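Paraflagellar rod component (Trypanosoma brucei, PDB 2Q0X) is of unknown function but adopts the alpha/beta-hydrolase fold and is named as a component of the paraflagellar rod. Local coordinates at residues C40-G45 / G99-D104; E62-D67 / A286-L291; G66-V71 / I135-L140. One frame throughout, in Å; residues are numbered along the deposited sequence.

Contact 1 of 3, residues C40-G45 / G99-D104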
ATOM      1  N   CYS A  40      -0.652  21.692  -7.862  1.00 24.47           N
ATOM      2  CA  CYS A  40       0.118  20.488  -7.593  1.00 24.54           C
ATOM      3  C   CYS A  40       0.265  19.551  -8.776  1.00 24.44           C
ATOM      4  O   CYS A  40      -0.615  19.450  -9.631  1.00 24.26           O
ATOM      5  CB  CYS A  40      -0.484  19.714  -6.400  1.00 24.72           C
ATOM      6  SG  CYS A  40      -2.162  19.045  -6.631  1.00 26.03           S
ATOM      7  N   VAL A  41       1.403  18.857  -8.807  1.00 24.19           N
ATOM      8  CA  VAL A  41       1.523  17.626  -9.559  1.00 23.78           C
ATOM      9  C   VAL A  41       1.025  16.461  -8.683  1.00 23.64           C
ATOM     10  O   VAL A  41       1.458  16.307  -7.545  1.00 23.83           O
ATOM     11  CB  VAL A  41       2.966  17.381  -9.997  1.00 23.89           C
ATOM     12  CG1 VAL A  41       3.094  16.011 -10.671  1.00 23.52           C
ATOM     13  CG2 VAL A  41       3.411  18.517 -10.930  1.00 23.51           C
ATOM     14  N   LEU A  42       0.075  15.685  -9.212  1.00 23.37           N
ATOM     15  CA  LEU A  42      -0.480  14.538  -8.540  1.00 22.94           C
ATOM     16  C   LEU A  42      -0.062  13.278  -9.281  1.00 23.16           C
ATOM     17  O   LEU A  42      -0.393  13.093 -10.470  1.00 23.31           O
ATOM     18  CB  LEU A  42      -1.998  14.631  -8.495  1.00 23.15           C
ATOM     19  CG  LEU A  42      -2.779  13.432  -7.938  1.00 22.83           C
ATOM     20  CD1 LEU A  42      -2.290  13.066  -6.544  1.00 21.29           C
ATOM     21  CD2 LEU A  42      -4.317  13.721  -7.961  1.00 22.01           C
ATOM     22  N   TRP A  43       0.604  12.389  -8.546  1.00 23.27           N
ATOM     23  CA  TRP A  43       1.115  11.143  -9.087  1.00 23.29           C
ATOM     24  C   TRP A  43       0.268   9.931  -8.659  1.00 23.39           C
ATOM     25  O   TRP A  43      -0.046   9.762  -7.495  1.00 23.78           O
ATOM     26  CB  TRP A  43       2.567  10.925  -8.656  1.00 22.96           C
ATOM     27  CG  TRP A  43       3.075   9.582  -9.077  1.00 22.79           C
ATOM     28  CD1 TRP A  43       3.522   9.228 -10.317  1.00 22.55           C
ATOM     29  CD2 TRP A  43       3.153   8.400  -8.275  1.00 23.00           C
ATOM     30  NE1 TRP A  43       3.877   7.913 -10.333  1.00 22.31           N
ATOM     31  CE2 TRP A  43       3.650   7.376  -9.092  1.00 22.64           C
ATOM     32  CE3 TRP A  43       2.841   8.108  -6.948  1.00 22.87           C
ATOM     33  CZ2 TRP A  43       3.861   6.089  -8.624  1.00 22.75           C
ATOM     34  CZ3 TRP A  43       3.042   6.827  -6.491  1.00 23.33           C
ATOM     35  CH2 TRP A  43       3.545   5.834  -7.327  1.00 22.97           C
ATOM     36  N   VAL A  44      -0.061   9.094  -9.631  1.00 23.52           N
ATOM     37  CA  VAL A  44      -0.654   7.792  -9.399  1.00 23.67           C
ATOM     38  C   VAL A  44       0.116   6.785 -10.268  1.00 23.31           C
ATOM     39  O   VAL A  44       0.539   7.085 -11.376  1.00 23.40           O
ATOM     40  CB  VAL A  44      -2.236   7.809  -9.669  1.00 24.28           C
ATOM     41  CG1 VAL A  44      -2.569   7.975 -11.089  1.00 23.11           C
ATOM     42  CG2 VAL A  44      -2.879   6.570  -9.114  1.00 24.85           C
ATOM     43  N   GLY A  45       0.316   5.597  -9.747  1.00 23.00           N
ATOM     44  CA  GLY A  45       1.160   4.613 -10.401  1.00 22.93           C
ATOM     45  C   GLY A  45       0.496   3.278 -10.585  1.00 22.91           C
ATOM     46  O   GLY A  45      -0.739   3.128 -10.455  1.00 22.47           O
ATOM     47  N   GLY A  99     -10.908  16.539  -6.047  1.00 20.36           N
ATOM     48  CA  GLY A  99     -11.864  17.383  -5.374  1.00 20.10           C
ATOM     49  C   GLY A  99     -11.436  17.893  -4.005  1.00 20.13           C
ATOM     50  O   GLY A  99     -11.602  19.087  -3.689  1.00 19.74           O
ATOM     51  N   ILE A 100     -10.915  16.991  -3.180  1.00 20.16           N
ATOM     52  CA  ILE A 100     -10.381  17.353  -1.867  1.00 20.43           C
ATOM     53  C   ILE A 100      -9.230  18.357  -1.990  1.00 20.12           C
ATOM     54  O   ILE A 100      -9.194  19.370  -1.307  1.00 19.64           O
ATOM     55  CB  ILE A 100      -9.895  16.098  -1.115  1.00 21.17           C
ATOM     56  CG1 ILE A 100     -11.092  15.296  -0.601  1.00 21.61           C
ATOM     57  CG2 ILE A 100      -8.898  16.464   0.027  1.00 21.05           C
ATOM     58  CD1 ILE A 100     -10.731  13.810  -0.341  1.00 22.14           C
ATOM     59  N   LEU A 101      -8.292  18.084  -2.875  1.00 20.14           N
ATOM     60  CA  LEU A 101      -7.165  18.992  -3.069  1.00 20.46           C
ATOM     61  C   LEU A 101      -7.586  20.404  -3.512  1.00 20.79           C
ATOM     62  O   LEU A 101      -7.041  21.420  -3.045  1.00 20.23           O
ATOM     63  CB  LEU A 101      -6.211  18.410  -4.106  1.00 20.39           C
ATOM     64  CG  LEU A 101      -5.409  17.184  -3.664  1.00 20.63           C
ATOM     65  CD1 LEU A 101      -4.698  16.561  -4.835  1.00 18.71           C
ATOM     66  CD2 LEU A 101      -4.406  17.574  -2.544  1.00 20.21           C
ATOM     67  N   LEU A 102      -8.542  20.453  -4.436  1.00 21.32           N
ATOM     68  CA  LEU A 102      -9.028  21.723  -4.954  1.00 21.72           C
ATOM     69  C   LEU A 102      -9.711  22.506  -3.855  1.00 22.41           C
ATOM     70  O   LEU A 102      -9.350  23.651  -3.602  1.00 22.22           O
ATOM     71  CB  LEU A 102      -9.971  21.519  -6.137  1.00 21.51           C
ATOM     72  CG  LEU A 102      -9.364  20.909  -7.403  1.00 21.19           C
ATOM     73  CD1 LEU A 102     -10.448  20.689  -8.470  1.00 21.00           C
ATOM     74  CD2 LEU A 102      -8.228  21.760  -7.943  1.00 20.48           C
ATOM     75  N   ARG A 103     -10.680  21.912  -3.171  1.00 23.55           N
ATOM     76  CA  ARG A 103     -11.427  22.718  -2.195  1.00 24.90           C
ATOM     77  C   ARG A 103     -10.713  22.854  -0.852  1.00 25.11           C
ATOM     78  O   ARG A 103     -10.776  23.921  -0.235  1.00 24.94           O
ATOM     79  CB  ARG A 103     -12.900  22.304  -2.021  1.00 24.95           C
ATOM     80  CG  ARG A 103     -13.251  20.873  -2.318  1.00 26.24           C
ATOM     81  CD  ARG A 103     -14.678  20.527  -1.943  1.00 26.62           C
ATOM     82  NE  ARG A 103     -14.948  20.805  -0.526  1.00 29.11           N
ATOM     83  CZ  ARG A 103     -14.568  20.057   0.513  1.00 29.23           C
ATOM     84  NH1 ARG A 103     -13.879  18.925   0.354  1.00 30.86           N
ATOM     85  NH2 ARG A 103     -14.894  20.452   1.738  1.00 29.04           N
ATOM     86  N   ASP A 104     -10.014  21.811  -0.411  1.00 25.72           N
ATOM     87  CA  ASP A 104      -9.463  21.817   0.949  1.00 26.46           C
ATOM     88  C   ASP A 104      -8.003  22.251   1.063  1.00 26.84           C
ATOM     89  O   ASP A 104      -7.588  22.678   2.132  1.00 26.76           O
ATOM     90  CB  ASP A 104      -9.707  20.476   1.641  1.00 26.52           C
ATOM     91  CG  ASP A 104     -11.187  20.168   1.796  1.00 27.01           C
ATOM     92  OD1 ASP A 104     -11.985  21.117   1.933  1.00 27.23           O
ATOM     93  OD2 ASP A 104     -11.564  18.980   1.789  1.00 28.29           O
TER
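C40 and L42 of strand 40-44 meet a single residue, L101, of helix 87-104, at the point where this helix covers one face of the alpha/beta-hydrolase sheet. The topology is a beta-alpha-beta crossover: helix 87-104 joins the parallel strands 69-73 and 110-115, and strand 40-44 runs between them, so the helix passes over it. The tightly packed part depends on one methyl group. L101 CD1 stands 4.0 Å from C40 SG and 4.2 Å from L42 CD2. Seen from that methyl, the two partners lie nearly at right angles to each other, and they are 5.9 Å apart (C40 SG to L42 CD2), so the methyl points into the gap between two residues of the same strand face. CB of C40 already points toward the helix, and with SG between the backbone N and the carbonyl carbon (chi1 64°) the sulfur comes nearer still to L101 CD1. Both segments contribute buried residues here, and the interaction is wholly apolar. L42 continues the same layer onto L97 and I98 of the helix and V71 of strand 69-73, while C40 also touches V71 and V110. V41 and W43 belong to the other face of the sheet, where the W43 NE1 hydrogen bonds to T115 OG1. The outer side of the helix contrasts sharply with this. R103 and D104 lie exposed, and neither side chain comes within contact distance of segment 40-45. They pair with each other in a salt bridge, but R103 CG is modelled too close to G99 O, so this side chain is placed with less certainty. Firmer evidence here is the backbone bond from D104 N to I100 O, 2.7 Å.

Contact 2 of 3, residues E62-D67 / A286-L291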
ATOM      1  N   GLU A  62      11.654  18.646  -4.879  1.00 28.34           N
ATOM      2  CA  GLU A  62      12.583  19.679  -4.479  1.00 29.27           C
ATOM      3  C   GLU A  62      12.708  20.790  -5.535  1.00 28.77           C
ATOM      4  O   GLU A  62      12.661  21.983  -5.212  1.00 28.40           O
ATOM      5  CB  GLU A  62      13.950  19.027  -4.221  1.00 29.50           C
ATOM      6  CG  GLU A  62      14.879  19.797  -3.379  1.00 30.51           C
ATOM      7  CD  GLU A  62      16.111  18.966  -3.028  1.00 31.54           C
ATOM      8  OE1 GLU A  62      16.948  18.742  -3.948  1.00 34.20           O
ATOM      9  OE2 GLU A  62      16.233  18.528  -1.846  1.00 33.68           O
ATOM     10  N   GLU A  63      12.879  20.380  -6.788  1.00 28.65           N
ATOM     11  CA  GLU A  63      13.004  21.319  -7.908  1.00 28.74           C
ATOM     12  C   GLU A  63      11.719  22.096  -8.160  1.00 28.36           C
ATOM     13  O   GLU A  63      11.778  23.286  -8.435  1.00 28.02           O
ATOM     14  CB  GLU A  63      13.457  20.603  -9.182  1.00 28.99           C
ATOM     15  CG  GLU A  63      14.927  20.194  -9.152  1.00 29.92           C
ATOM     16  CD  GLU A  63      15.873  21.391  -9.030  1.00 32.09           C
ATOM     17  OE1 GLU A  63      15.624  22.443  -9.682  1.00 33.05           O
ATOM     18  OE2 GLU A  63      16.872  21.268  -8.283  1.00 33.41           O
ATOM     19  N   LEU A  64      10.579  21.416  -8.015  1.00 28.28           N
ATOM     20  CA  LEU A  64       9.246  22.022  -8.141  1.00 28.17           C
ATOM     21  C   LEU A  64       8.891  23.016  -7.038  1.00 28.36           C
ATOM     22  O   LEU A  64       8.000  23.842  -7.217  1.00 28.15           O
ATOM     23  CB  LEU A  64       8.167  20.917  -8.158  1.00 28.15           C
ATOM     24  CG  LEU A  64       8.043  20.065  -9.430  1.00 27.38           C
ATOM     25  CD1 LEU A  64       7.167  18.852  -9.189  1.00 25.66           C
ATOM     26  CD2 LEU A  64       7.516  20.923 -10.580  1.00 27.28           C
ATOM     27  N   GLN A  65       9.573  22.917  -5.899  1.00 28.69           N
ATOM     28  CA  GLN A  65       9.218  23.662  -4.695  1.00 28.90           C
ATOM     29  C   GLN A  65       9.131  25.164  -4.949  1.00 28.67           C
ATOM     30  O   GLN A  65      10.027  25.747  -5.559  1.00 28.46           O
ATOM     31  CB  GLN A  65      10.247  23.399  -3.599  1.00 29.32           C
ATOM     32  CG  GLN A  65       9.846  23.935  -2.242  1.00 30.62           C
ATOM     33  CD  GLN A  65      10.857  24.895  -1.691  1.00 32.87           C
ATOM     34  OE1 GLN A  65      11.491  24.629  -0.656  1.00 34.98           O
ATOM     35  NE2 GLN A  65      11.032  26.031  -2.376  1.00 33.48           N
ATOM     36  N   GLY A  66       8.056  25.776  -4.452  1.00 28.43           N
ATOM     37  CA  GLY A  66       7.758  27.177  -4.708  1.00 28.38           C
ATOM     38  C   GLY A  66       6.878  27.394  -5.928  1.00 28.26           C
ATOM     39  O   GLY A  66       6.326  28.485  -6.110  1.00 28.34           O
ATOM     40  N   ASP A  67       6.728  26.359  -6.754  1.00 27.96           N
ATOM     41  CA  ASP A  67       6.064  26.492  -8.050  1.00 27.89           C
ATOM     42  C   ASP A  67       4.906  25.491  -8.151  1.00 27.26           C
ATOM     43  O   ASP A  67       3.763  25.888  -8.376  1.00 27.39           O
ATOM     44  CB  ASP A  67       7.089  26.298  -9.175  1.00 28.14           C
ATOM     45  CG  ASP A  67       6.550  26.677 -10.528  1.00 29.29           C
ATOM     46  OD1 ASP A  67       5.672  27.558 -10.594  1.00 30.90           O
ATOM     47  OD2 ASP A  67       6.999  26.095 -11.537  1.00 31.07           O
ATOM     48  N   ALA A 286      12.838  17.025 -18.130  1.00 29.79           N
ATOM     49  CA  ALA A 286      11.722  17.003 -19.081  1.00 30.01           C
ATOM     50  C   ALA A 286      10.396  17.457 -18.424  1.00 29.79           C
ATOM     51  O   ALA A 286       9.608  18.192 -19.023  1.00 29.37           O
ATOM     52  CB  ALA A 286      11.561  15.592 -19.690  1.00 30.09           C
ATOM     53  N   ILE A 287      10.169  17.033 -17.188  1.00 29.72           N
ATOM     54  CA  ILE A 287       8.955  17.418 -16.471  1.00 29.66           C
ATOM     55  C   ILE A 287       8.965  18.916 -16.169  1.00 29.87           C
ATOM     56  O   ILE A 287       7.978  19.589 -16.400  1.00 29.81           O
ATOM     57  CB  ILE A 287       8.763  16.589 -15.177  1.00 29.54           C
ATOM     58  CG1 ILE A 287       8.396  15.158 -15.543  1.00 29.36           C
ATOM     59  CG2 ILE A 287       7.668  17.180 -14.275  1.00 28.96           C
ATOM     60  CD1 ILE A 287       8.496  14.180 -14.384  1.00 29.38           C
ATOM     61  N   LEU A 288      10.082  19.421 -15.658  1.00 30.28           N
ATOM     62  CA  LEU A 288      10.222  20.844 -15.325  1.00 30.58           C
ATOM     63  C   LEU A 288      10.078  21.750 -16.554  1.00 30.79           C
ATOM     64  O   LEU A 288       9.408  22.773 -16.483  1.00 30.70           O
ATOM     65  CB  LEU A 288      11.578  21.113 -14.669  1.00 30.68           C
ATOM     66  CG  LEU A 288      11.713  20.829 -13.166  1.00 31.11           C
ATOM     67  CD1 LEU A 288      13.162  21.033 -12.750  1.00 31.10           C
ATOM     68  CD2 LEU A 288      10.793  21.736 -12.364  1.00 31.39           C
ATOM     69  N   GLN A 289      10.739  21.372 -17.649  1.00 31.09           N
ATOM     70  CA  GLN A 289      10.731  22.141 -18.899  1.00 31.59           C
ATOM     71  C   GLN A 289       9.338  22.135 -19.531  1.00 31.15           C
ATOM     72  O   GLN A 289       8.880  23.137 -20.038  1.00 31.22           O
ATOM     73  CB  GLN A 289      11.769  21.569 -19.876  1.00 31.97           C
ATOM     74  CG  GLN A 289      11.912  22.339 -21.212  1.00 33.66           C
ATOM     75  CD  GLN A 289      12.788  23.589 -21.105  1.00 35.95           C
ATOM     76  OE1 GLN A 289      13.062  24.098 -20.009  1.00 37.74           O
ATOM     77  NE2 GLN A 289      13.238  24.092 -22.261  1.00 38.25           N
ATOM     78  N   PHE A 290       8.665  20.996 -19.483  1.00 30.93           N
ATOM     79  CA  PHE A 290       7.282  20.894 -19.934  1.00 30.66           C
ATOM     80  C   PHE A 290       6.360  21.831 -19.142  1.00 30.39           C
ATOM     81  O   PHE A 290       5.601  22.594 -19.706  1.00 30.53           O
ATOM     82  CB  PHE A 290       6.801  19.443 -19.788  1.00 30.46           C
ATOM     83  CG  PHE A 290       5.322  19.276 -19.969  1.00 30.26           C
ATOM     84  CD1 PHE A 290       4.513  18.943 -18.901  1.00 29.90           C
ATOM     85  CD2 PHE A 290       4.741  19.459 -21.208  1.00 29.70           C
ATOM     86  CE1 PHE A 290       3.128  18.789 -19.073  1.00 29.97           C
ATOM     87  CE2 PHE A 290       3.363  19.315 -21.368  1.00 29.77           C
ATOM     88  CZ  PHE A 290       2.574  18.971 -20.288  1.00 29.54           C
ATOM     89  N   LEU A 291       6.427  21.758 -17.828  1.00 30.27           N
ATOM     90  CA  LEU A 291       5.589  22.606 -16.991  1.00 30.32           C
ATOM     91  C   LEU A 291       5.912  24.085 -17.219  1.00 30.26           C
ATOM     92  O   LEU A 291       5.000  24.902 -17.335  1.00 29.90           O
ATOM     93  CB  LEU A 291       5.707  22.218 -15.507  1.00 30.15           C
ATOM     94  CG  LEU A 291       5.111  20.839 -15.142  1.00 30.25           C
ATOM     95  CD1 LEU A 291       5.427  20.491 -13.684  1.00 29.48           C
ATOM     96  CD2 LEU A 291       3.592  20.755 -15.396  1.00 29.03           C
TER
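L64 O accepts a hydrogen bond from D67 N at 2.9 Å, closing the turn that follows helix 57-64, while the end of the L64 side chain reaches helix 280-299 through CD2. G66 makes this turn with a positive phi of 91°, a value at which a beta carbon would press on the preceding carbonyl oxygen. D67 OD1, a little further on, forms a salt bridge with R39. Across the contact the evidence is apolar and comes from three pairs. L64 CD2 is 3.8 Å from L288 CD2 and is equally close, at 3.8 Å, to L291 CD1; the two partners, one helical turn apart, lie almost at right angles as seen from it, so the methyl occupies the notch between them. L288 forks over two successive residues: its CD2 goes to L64, while its CD1 approaches E63 CB at 3.6 Å. The E63 chain bends at chi2 (-62°), and its aliphatic part crosses L288 at about a right angle. Burial is graded, since L64 and L291 are inside, L288 is partly exposed and E63 is exposed. L291 continues inward onto W68 and A111. This is helix-to-helix packing of the flanking layer of an alpha/beta-hydrolase fold, in which the last modelled helix, 280-299, lies beside an early helix over one face of the sheet.

Contact 3 of 3, residues G66-V71 / I135-L140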
ATOM      1  N   GLY A  66       8.056  25.776  -4.452  1.00 28.43           N
ATOM      2  CA  GLY A  66       7.758  27.177  -4.708  1.00 28.38           C
ATOM      3  C   GLY A  66       6.878  27.394  -5.928  1.00 28.26           C
ATOM      4  O   GLY A  66       6.326  28.485  -6.110  1.00 28.34           O
ATOM      5  N   ASP A  67       6.728  26.359  -6.754  1.00 27.96           N
ATOM      6  CA  ASP A  67       6.064  26.492  -8.050  1.00 27.89           C
ATOM      7  C   ASP A  67       4.906  25.491  -8.151  1.00 27.26           C
ATOM      8  O   ASP A  67       3.763  25.888  -8.376  1.00 27.39           O
ATOM      9  CB  ASP A  67       7.089  26.298  -9.175  1.00 28.14           C
ATOM     10  CG  ASP A  67       6.550  26.677 -10.528  1.00 29.29           C
ATOM     11  OD1 ASP A  67       5.672  27.558 -10.594  1.00 30.90           O
ATOM     12  OD2 ASP A  67       6.999  26.095 -11.537  1.00 31.07           O
ATOM     13  N   TRP A  68       5.211  24.204  -7.967  1.00 26.30           N
ATOM     14  CA  TRP A  68       4.197  23.160  -7.830  1.00 25.46           C
ATOM     15  C   TRP A  68       4.421  22.333  -6.556  1.00 25.07           C
ATOM     16  O   TRP A  68       5.554  21.967  -6.229  1.00 25.22           O
ATOM     17  CB  TRP A  68       4.225  22.205  -9.039  1.00 24.87           C
ATOM     18  CG  TRP A  68       3.838  22.805 -10.386  1.00 24.38           C
ATOM     19  CD1 TRP A  68       4.642  23.508 -11.234  1.00 23.85           C
ATOM     20  CD2 TRP A  68       2.571  22.687 -11.052  1.00 24.17           C
ATOM     21  NE1 TRP A  68       3.953  23.853 -12.362  1.00 24.01           N
ATOM     22  CE2 TRP A  68       2.681  23.356 -12.283  1.00 24.04           C
ATOM     23  CE3 TRP A  68       1.359  22.079 -10.728  1.00 24.36           C
ATOM     24  CZ2 TRP A  68       1.618  23.436 -13.194  1.00 23.82           C
ATOM     25  CZ3 TRP A  68       0.302  22.174 -11.624  1.00 24.26           C
ATOM     26  CH2 TRP A  68       0.444  22.846 -12.843  1.00 23.65           C
ATOM     27  N   ALA A  69       3.341  22.019  -5.850  1.00 24.38           N
ATOM     28  CA  ALA A  69       3.384  21.006  -4.817  1.00 23.86           C
ATOM     29  C   ALA A  69       3.512  19.647  -5.510  1.00 23.58           C
ATOM     30  O   ALA A  69       3.291  19.546  -6.707  1.00 23.68           O
ATOM     31  CB  ALA A  69       2.137  21.059  -3.935  1.00 23.43           C
ATOM     32  N   PHE A  70       3.920  18.630  -4.761  1.00 23.35           N
ATOM     33  CA  PHE A  70       4.043  17.268  -5.263  1.00 23.46           C
ATOM     34  C   PHE A  70       3.225  16.367  -4.339  1.00 23.61           C
ATOM     35  O   PHE A  70       3.486  16.309  -3.144  1.00 23.00           O
ATOM     36  CB  PHE A  70       5.516  16.812  -5.329  1.00 23.42           C
ATOM     37  CG  PHE A  70       5.718  15.537  -6.124  1.00 23.87           C
ATOM     38  CD1 PHE A  70       6.091  14.349  -5.494  1.00 23.70           C
ATOM     39  CD2 PHE A  70       5.502  15.517  -7.494  1.00 23.44           C
ATOM     40  CE1 PHE A  70       6.264  13.173  -6.206  1.00 23.15           C
ATOM     41  CE2 PHE A  70       5.659  14.338  -8.211  1.00 23.73           C
ATOM     42  CZ  PHE A  70       6.036  13.152  -7.551  1.00 23.37           C
ATOM     43  N   VAL A  71       2.196  15.727  -4.903  1.00 23.84           N
ATOM     44  CA  VAL A  71       1.283  14.890  -4.146  1.00 24.03           C
ATOM     45  C   VAL A  71       1.296  13.487  -4.732  1.00 24.16           C
ATOM     46  O   VAL A  71       1.302  13.334  -5.949  1.00 24.11           O
ATOM     47  CB  VAL A  71      -0.165  15.418  -4.191  1.00 24.24           C
ATOM     48  CG1 VAL A  71      -1.107  14.492  -3.399  1.00 23.69           C
ATOM     49  CG2 VAL A  71      -0.246  16.868  -3.652  1.00 23.84           C
ATOM     50  N   ILE A 135      -7.847  20.276 -14.224  1.00 25.09           N
ATOM     51  CA  ILE A 135      -6.759  19.391 -14.658  1.00 24.57           C
ATOM     52  C   ILE A 135      -6.114  20.015 -15.919  1.00 24.70           C
ATOM     53  O   ILE A 135      -6.657  19.922 -17.026  1.00 25.26           O
ATOM     54  CB  ILE A 135      -7.280  17.942 -14.879  1.00 24.47           C
ATOM     55  CG1 ILE A 135      -7.890  17.412 -13.566  1.00 24.10           C
ATOM     56  CG2 ILE A 135      -6.149  17.016 -15.388  1.00 24.10           C
ATOM     57  CD1 ILE A 135      -8.685  16.117 -13.686  1.00 24.51           C
ATOM     58  N   THR A 136      -4.993  20.711 -15.737  1.00 24.48           N
ATOM     59  CA  THR A 136      -4.458  21.602 -16.778  1.00 24.32           C
ATOM     60  C   THR A 136      -3.268  21.025 -17.546  1.00 23.87           C
ATOM     61  O   THR A 136      -2.850  21.565 -18.564  1.00 23.67           O
ATOM     62  CB  THR A 136      -4.061  22.982 -16.195  1.00 24.32           C
ATOM     63  OG1 THR A 136      -3.174  22.793 -15.100  1.00 25.19           O
ATOM     64  CG2 THR A 136      -5.278  23.772 -15.723  1.00 24.59           C
ATOM     65  N   ARG A 137      -2.724  19.929 -17.054  1.00 24.02           N
ATOM     66  CA  ARG A 137      -1.590  19.267 -17.693  1.00 23.98           C
ATOM     67  C   ARG A 137      -1.670  17.817 -17.358  1.00 23.05           C
ATOM     68  O   ARG A 137      -2.121  17.444 -16.290  1.00 22.39           O
ATOM     69  CB  ARG A 137      -0.229  19.805 -17.196  1.00 24.46           C
ATOM     70  CG  ARG A 137       0.206  21.125 -17.790  1.00 26.37           C
ATOM     71  CD  ARG A 137      -0.260  22.293 -16.945  1.00 29.67           C
ATOM     72  NE  ARG A 137      -0.634  23.472 -17.754  1.00 32.09           N
ATOM     73  CZ  ARG A 137       0.121  24.546 -17.887  1.00 32.76           C
ATOM     74  NH1 ARG A 137       1.303  24.602 -17.312  1.00 34.76           N
ATOM     75  NH2 ARG A 137      -0.297  25.564 -18.583  1.00 32.80           N
ATOM     76  N   VAL A 138      -1.226  16.998 -18.297  1.00 22.63           N
ATOM     77  CA  VAL A 138      -1.134  15.579 -18.095  1.00 22.29           C
ATOM     78  C   VAL A 138       0.277  15.123 -18.476  1.00 22.18           C
ATOM     79  O   VAL A 138       0.828  15.540 -19.485  1.00 21.92           O
ATOM     80  CB  VAL A 138      -2.225  14.825 -18.897  1.00 22.18           C
ATOM     81  CG1 VAL A 138      -2.061  13.344 -18.742  1.00 20.80           C
ATOM     82  CG2 VAL A 138      -3.667  15.278 -18.436  1.00 22.43           C
ATOM     83  N   ILE A 139       0.856  14.268 -17.641  1.00 22.31           N
ATOM     84  CA  ILE A 139       2.153  13.662 -17.909  1.00 22.43           C
ATOM     85  C   ILE A 139       2.002  12.159 -17.771  1.00 22.47           C
ATOM     86  O   ILE A 139       1.593  11.682 -16.726  1.00 22.26           O
ATOM     87  CB  ILE A 139       3.248  14.151 -16.889  1.00 22.43           C
ATOM     88  CG1 ILE A 139       3.391  15.677 -16.905  1.00 22.40           C
ATOM     89  CG2 ILE A 139       4.579  13.420 -17.143  1.00 22.10           C
ATOM     90  CD1 ILE A 139       3.785  16.303 -15.547  1.00 22.44           C
ATOM     91  N   LEU A 140       2.359  11.418 -18.808  1.00 23.00           N
ATOM     92  CA  LEU A 140       2.239   9.974 -18.767  1.00 23.67           C
ATOM     93  C   LEU A 140       3.562   9.327 -19.130  1.00 23.91           C
ATOM     94  O   LEU A 140       4.191   9.685 -20.120  1.00 23.92           O
ATOM     95  CB  LEU A 140       1.144   9.481 -19.720  1.00 23.59           C
ATOM     96  CG  LEU A 140      -0.248  10.121 -19.623  1.00 24.39           C
ATOM     97  CD1 LEU A 140      -1.144   9.678 -20.774  1.00 23.64           C
ATOM     98  CD2 LEU A 140      -0.868   9.858 -18.306  1.00 25.06           C
TER
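W68 extends its six-membered ring toward R137 and T136, and all the direct evidence for the contact is van der Waals. The outermost ring atom, W68 CH2, is 4.2 Å from R137 CD, and the two side chains cross at about a right angle. The same CH2 is 4.3 Å from T136 OG1, which lies at the edge of the indole, near its plane. These are loose approaches, in keeping with 82 Å² of buried surface and a separation of 12.1 Å between W68 CA and R137 CA. Long side chains therefore close a gap that the backbones leave wide.

Hydrogen bonding and charge fix the far side. R137 NE reaches back to T136 O at 3.0 Å, but the N-H...O angle of 126° marks this bond as weak. The firmer hold is at the end of the chain, where NH1 forms a salt bridge with D295 and NH2 has a weak bond to E294 O. Bends at chi2 (91°) and chi3 carry the guanidinium there, its plane 35° from that of the indole. T136 OG1 has its own hydrogen bond, to E109 OE2. Cation-pi contact with R39 gives the W68 ring a charged partner.

In the alpha/beta-hydrolase sheet, strands 40-44 and 110-115 separate strand 69-73 from strand 135-143. W68 and R137 both touch A111 of strand 110-115, while helix 280-299 packs over the pair, with L291 against W68 and F290 against R137.

All three contacts are built around the same sheet, and strand 40-44 is their common reference. Contacts 1 and 3 have centres about 9 Å apart and are joined by backbone pairing: V41 O to V71 N at 2.8 Å and W43 N to V71 O at 2.9 Å are probable hydrogen bonds. Contacts 2 and 3 share G66 and D67, with centres about 8 Å apart, and L291 CD1 packs 3.9 Å from W68 NE1. Contacts 1 and 2, about 16 Å apart between centres, meet through V41, whose CG2 lies 3.9 Å from L291 CD1. Contact 1 thus covers one face, contacts 2 and 3 the other. No active site or ligand is established here.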